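Local coordinates for prophage Lp1 protein 11 (Lactobacillus plantarum WCFS1, PDB 3B7H) that is of uncharacterised function but, as a small prophage protein with a Cro/C1-type helix-turn-helix domain, probably binds DNA, at residues R25-L29 against A30-Q34; L60-V64 against H65-D69. All coordinates share one frame; numbering follows the deposited sequence.

How the interactions relate
Both interactions are partly buried local turns in one Cro/C1-type domain, with centres about 17 Å apart and nearest atoms about 5 Å apart, without touching. They share a pattern: a Schellman glycine (Gly31, Gly61) ends one helix and an N-cap (Asn33, Ser63) opens the next. They also share helix 50-60 as a neighbour: interaction 1 lays Val26, Leu29 and Ala30 against it, whereas interaction 2 follows its C-terminal end and packs back on it. What follows differs. Interaction 1 links two helices and has a rather exposed outer side, untouched by the other chain. Interaction 2 places two buried phenylalanines, one toward helix 4-18 and one at the second subunit.

Interaction 1. Residues R25-L29 against A30-Q34; sequences RVATL and AGLNQ
Ala30 N closes the last regular turn of helix 23-30 on Val26 O at 2.7 Å, with an N-H...O angle of 158°. Across the contact, this bond keeps the four-residue helical spacing, and the two others do not. Gly31 N donates to Thr28 O at 3.1 Å, arriving from well above the carbonyl plane and not on a lone pair. Leu32 N turns back to Ala27 O at 3.0 Å, but an N-H...O angle of 129° makes this bond weak. With its positive phi, Gly31 is the first residue to leave helical geometry, and the result is a Schellman motif.

One side-chain bond reinforces the helix from outside. Thr28 OG1 donates to Arg25 O at 2.8 Å, from the same face of the carbonyl as Leu29 N, which binds that oxygen at 2.9 Å. Two donors therefore grip one acceptor.

Side-chain packing falls on two sides. Within the helix, Leu29 has its CG anti to the carbonyl carbon (chi1 -75°), directed back up the helix, where it covers one face of the charged Arg25 guanidinium, 3.9 Å from its plane and over its centre. At the turn, Leu32 leans on Ala27, although the modelled approach is too close for carbons and its detail is doubtful. Both residues also touch Val37 of helix 34-41, while Val26 rests on Val56 of helix 50-60.

Asn33 then supplies the N-cap of helix 34-41, its OD1 also meeting the hydroxyls of Ser35 and Thr36. Helix 23-30, ended by a glycine, and helix 34-41, capped by asparagine, together form the helix-turn-helix of a Cro/C1-type domain; residues 31 to 33 are its turn.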
loop_
_atom_site.group_PDB
_atom_site.type_symbol
_atom_site.label_atom_id
_atom_site.label_comp_id
_atom_site.label_asym_id
_atom_site.label_seq_id
_atom_site.Cartn_x
_atom_site.Cartn_y
_atom_site.Cartn_z
ATOM N N ARG A 25 -19.843 -6.102 5.280
ATOM C CA ARG A 25 -20.456 -4.786 5.321
ATOM C C ARG A 25 -19.519 -3.697 4.748
ATOM O O ARG A 25 -19.943 -2.829 3.983
ATOM C CB ARG A 25 -20.837 -4.460 6.760
ATOM C CG ARG A 25 -21.574 -3.155 6.950
ATOM C CD ARG A 25 -22.699 -2.953 5.934
ATOM N NE ARG A 25 -23.459 -1.727 6.212
ATOM C CZ ARG A 25 -24.332 -1.158 5.372
ATOM N NH1 ARG A 25 -24.581 -1.691 4.169
ATOM N NH2 ARG A 25 -24.962 -0.043 5.736
ATOM N N VAL A 26 -18.243 -3.772 5.123
ATOM C CA VAL A 26 -17.233 -2.842 4.637
ATOM C C VAL A 26 -17.102 -3.031 3.139
ATOM O O VAL A 26 -17.088 -2.078 2.398
ATOM C CB VAL A 26 -15.898 -3.067 5.350
ATOM C CG1 VAL A 26 -14.771 -2.313 4.670
ATOM C CG2 VAL A 26 -16.021 -2.646 6.800
ATOM N N ALA A 27 -17.034 -4.274 2.695
ATOM C CA ALA A 27 -16.977 -4.566 1.276
ATOM C C ALA A 27 -18.175 -3.948 0.529
ATOM O O ALA A 27 -18.024 -3.305 -0.503
ATOM C CB ALA A 27 -16.901 -6.066 1.044
ATOM N N THR A 28 -19.365 -4.092 1.079
ATOM C CA THR A 28 -20.536 -3.532 0.412
ATOM C C THR A 28 -20.427 -1.979 0.362
ATOM O O THR A 28 -20.568 -1.377 -0.700
ATOM C CB THR A 28 -21.895 -4.085 1.033
ATOM O OG1 THR A 28 -22.025 -3.698 2.408
ATOM C CG2 THR A 28 -21.940 -5.609 0.958
ATOM N N LEU A 29 -20.133 -1.353 1.497
ATOM C CA LEU A 29 -20.017 0.101 1.587
ATOM C C LEU A 29 -18.846 0.658 0.745
ATOM O O LEU A 29 -18.975 1.716 0.120
ATOM C CB LEU A 29 -19.861 0.534 3.050
ATOM C CG LEU A 29 -21.080 0.505 3.969
ATOM C CD1 LEU A 29 -20.618 0.700 5.415
ATOM C CD2 LEU A 29 -22.115 1.573 3.577
ATOM N N ALA A 30 -17.722 -0.056 0.730
ATOM C CA ALA A 30 -16.541 0.354 -0.018
ATOM C C ALA A 30 -16.686 0.006 -1.487
ATOM O O ALA A 30 -15.856 0.383 -2.311
ATOM C CB ALA A 30 -15.290 -0.308 0.545
ATOM N N GLY A 31 -17.728 -0.739 -1.816
ATOM C CA GLY A 31 -17.953 -1.160 -3.176
ATOM C C GLY A 31 -16.976 -2.175 -3.737
ATOM O O GLY A 31 -16.805 -2.230 -4.938
ATOM N N LEU A 32 -16.333 -3.004 -2.926
ATOM C CA LEU A 32 -15.596 -4.094 -3.564
ATOM C C LEU A 32 -16.437 -5.357 -3.593
ATOM O O LEU A 32 -17.396 -5.537 -2.824
ATOM C CB LEU A 32 -14.188 -4.336 -3.011
ATOM C CG LEU A 32 -13.819 -4.143 -1.543
ATOM C CD1 LEU A 32 -13.723 -2.686 -1.139
ATOM C CD2 LEU A 32 -14.832 -4.898 -0.714
ATOM N N ASN A 33 -16.100 -6.227 -4.521
ATOM C CA ASN A 33 -16.883 -7.432 -4.669
ATOM C C ASN A 33 -16.187 -8.532 -3.909
ATOM O O ASN A 33 -15.000 -8.402 -3.538
ATOM C CB ASN A 33 -17.146 -7.785 -6.144
ATOM C CG ASN A 33 -15.883 -8.121 -6.908
ATOM O OD1 ASN A 33 -14.788 -8.123 -6.341
ATOM N ND2 ASN A 33 -16.026 -8.415 -8.198
ATOM N N GLN A 34 -16.956 -9.600 -3.690
ATOM C CA GLN A 34 -16.574 -10.729 -2.847
ATOM C C GLN A 34 -15.245 -11.335 -3.289
ATOM O O GLN A 34 -14.422 -11.744 -2.472
ATOM C CB GLN A 34 -17.690 -11.789 -2.901
ATOM C CG GLN A 34 -17.711 -12.798 -1.756
ATOM C CD GLN A 34 -17.804 -12.124 -0.390
ATOM O OE1 GLN A 34 -18.573 -11.167 -0.202
ATOM N NE2 GLN A 34 -17.002 -12.610 0.568
#

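Interaction 2. Residues L60-V64 against H65-D69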
loop_
_atom_site.group_PDB
_atom_site.type_symbol
_atom_site.label_atom_id
_atom_site.label_comp_id
_atom_site.label_asym_id
_atom_site.label_seq_id
_atom_site.Cartn_x
_atom_site.Cartn_y
_atom_site.Cartn_z
ATOM N N LEU A 60 -13.911 3.210 6.602
ATOM C CA LEU A 60 -13.577 3.218 8.013
ATOM C C LEU A 60 -13.420 4.614 8.603
ATOM O O LEU A 60 -13.400 4.748 9.825
ATOM C CB LEU A 60 -12.301 2.430 8.239
ATOM C CG LEU A 60 -12.452 0.921 8.099
ATOM C CD1 LEU A 60 -11.105 0.310 8.340
ATOM C CD2 LEU A 60 -13.473 0.355 9.087
ATOM N N GLY A 61 -13.310 5.648 7.749
ATOM C CA GLY A 61 -13.094 7.024 8.208
ATOM C C GLY A 61 -11.674 7.292 8.698
ATOM O O GLY A 61 -11.444 8.168 9.517
ATOM N N ILE A 62 -10.715 6.524 8.202
ATOM C CA ILE A 62 -9.325 6.715 8.567
ATOM C C ILE A 62 -8.528 6.986 7.305
ATOM O O ILE A 62 -8.958 6.621 6.213
ATOM C CB ILE A 62 -8.733 5.482 9.283
ATOM C CG1 ILE A 62 -8.758 4.243 8.400
ATOM C CG2 ILE A 62 -9.498 5.171 10.569
ATOM C CD1 ILE A 62 -8.150 3.024 9.083
ATOM N N SER A 63 -7.360 7.603 7.482
ATOM C CA SER A 63 -6.387 7.841 6.406
ATOM C C SER A 63 -5.536 6.585 6.235
ATOM O O SER A 63 -5.354 5.830 7.193
ATOM C CB SER A 63 -5.481 9.031 6.727
ATOM O OG SER A 63 -4.540 8.731 7.741
ATOM N N VAL A 64 -5.034 6.393 5.018
ATOM C CA VAL A 64 -4.141 5.297 4.690
ATOM C C VAL A 64 -2.880 5.406 5.530
ATOM O O VAL A 64 -2.354 4.411 6.009
ATOM C CB VAL A 64 -3.806 5.285 3.177
ATOM C CG1 VAL A 64 -2.558 4.438 2.861
ATOM C CG2 VAL A 64 -4.989 4.776 2.388
ATOM N N HIS A 65 -2.396 6.622 5.717
ATOM C CA HIS A 65 -1.282 6.883 6.623
ATOM C C HIS A 65 -1.522 6.296 8.003
ATOM O O HIS A 65 -0.663 5.583 8.535
ATOM C CB HIS A 65 -1.063 8.386 6.705
ATOM C CG HIS A 65 -0.008 8.807 7.663
ATOM N ND1 HIS A 65 1.301 8.392 7.566
ATOM C CD2 HIS A 65 -0.049 9.674 8.691
ATOM C CE1 HIS A 65 2.017 8.966 8.517
ATOM N NE2 HIS A 65 1.219 9.744 9.219
ATOM N N ASP A 66 -2.688 6.585 8.582
ATOM C CA ASP A 66 -3.039 6.034 9.895
ATOM C C ASP A 66 -3.248 4.517 9.885
ATOM O O ASP A 66 -2.828 3.817 10.833
ATOM C CB ASP A 66 -4.264 6.730 10.475
ATOM C CG ASP A 66 -3.930 8.112 11.075
ATOM O OD1 ASP A 66 -2.742 8.404 11.360
ATOM O OD2 ASP A 66 -4.866 8.909 11.258
ATOM N N PHE A 67 -3.854 4.011 8.813
ATOM C CA PHE A 67 -3.961 2.567 8.608
ATOM C C PHE A 67 -2.615 1.862 8.831
ATOM O O PHE A 67 -2.552 0.820 9.462
ATOM C CB PHE A 67 -4.492 2.240 7.203
ATOM C CG PHE A 67 -4.569 0.765 6.933
ATOM C CD1 PHE A 67 -5.682 0.046 7.302
ATOM C CD2 PHE A 67 -3.490 0.092 6.405
ATOM C CE1 PHE A 67 -5.744 -1.329 7.114
ATOM C CE2 PHE A 67 -3.525 -1.283 6.219
ATOM C CZ PHE A 67 -4.647 -1.998 6.580
ATOM N N PHE A 68 -1.537 2.451 8.348
ATOM C CA PHE A 68 -0.248 1.809 8.380
ATOM C C PHE A 68 0.556 2.089 9.642
ATOM O O PHE A 68 1.740 1.744 9.687
ATOM C CB PHE A 68 0.565 2.192 7.143
ATOM C CG PHE A 68 0.240 1.368 5.915
ATOM C CD1 PHE A 68 0.598 0.030 5.857
ATOM C CD2 PHE A 68 -0.402 1.935 4.827
ATOM C CE1 PHE A 68 0.312 -0.731 4.750
ATOM C CE2 PHE A 68 -0.692 1.162 3.709
ATOM C CZ PHE A 68 -0.328 -0.162 3.673
ATOM N N ASP A 69 -0.067 2.681 10.663
ATOM C CA ASP A 69 0.597 2.947 11.928
ATOM C C ASP A 69 0.514 1.713 12.792
ATOM O O ASP A 69 -0.127 1.725 13.850
ATOM C CB ASP A 69 -0.045 4.155 12.614
ATOM C CG ASP A 69 0.752 4.683 13.808
ATOM O OD1 ASP A 69 1.898 4.210 14.084
ATOM O OD2 ASP A 69 0.196 5.610 14.478
#
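Ser63 caps the short helix 64-67 of this Cro/C1-type domain: its OG accepts from Asp66 N at 3.0 Å with an N-H...O angle of 161°. The hydroxyl can do this because chi1 (73°) holds OG between the backbone N and the carbonyl carbon, which turns it over the first helical turn. As the N-cap residue, Ser63 thereby satisfies an amide of the first turn, which lacks the helical carbonyl four residues back.

The following amides find backbone acceptors. Phe67 N donates to Ser63 O at 2.9 Å in a nearly straight bond, so Ser63 serves two successive donors, one with its side chain and one with its backbone. Phe68 N reaches Val64 O at 3.2 Å; this bond is more bent, 140° at the hydrogen, and the same N-H is shared weakly with His65 O. Asp69 N shortens the spacing by going to Asp66 O at 3.0 Å, as the chain unwinds after Phe67, and Asp69 OD1 accepts from Asn74 ND2. Upstream, Leu60 O accepts from Gln19 NE2, and Gly61 ends helix 50-60 in a Schellman motif.

Side chains pack the helix against its neighbours. Ile62 CD1 lies at the edge of the Phe67 ring, near its plane, and is 4.2 Å from Phe67 CB; Phe67 itself packs on Val8 and Leu15 of helix 4-18 and meets the His11 ring edge-to-face. The outward side faces the second subunit: His65 stacks on His65 of that subunit, backbone hydrogen bonds also link His65 to that chain, and Phe68 meets its Phe68 with parallel planes. Within the chain, Phe67 CD2 sits over one face of the Phe68 ring, while at that ring's edge, in its plane, Val64 CG1 approaches Phe68 CD2 to 3.8 Å.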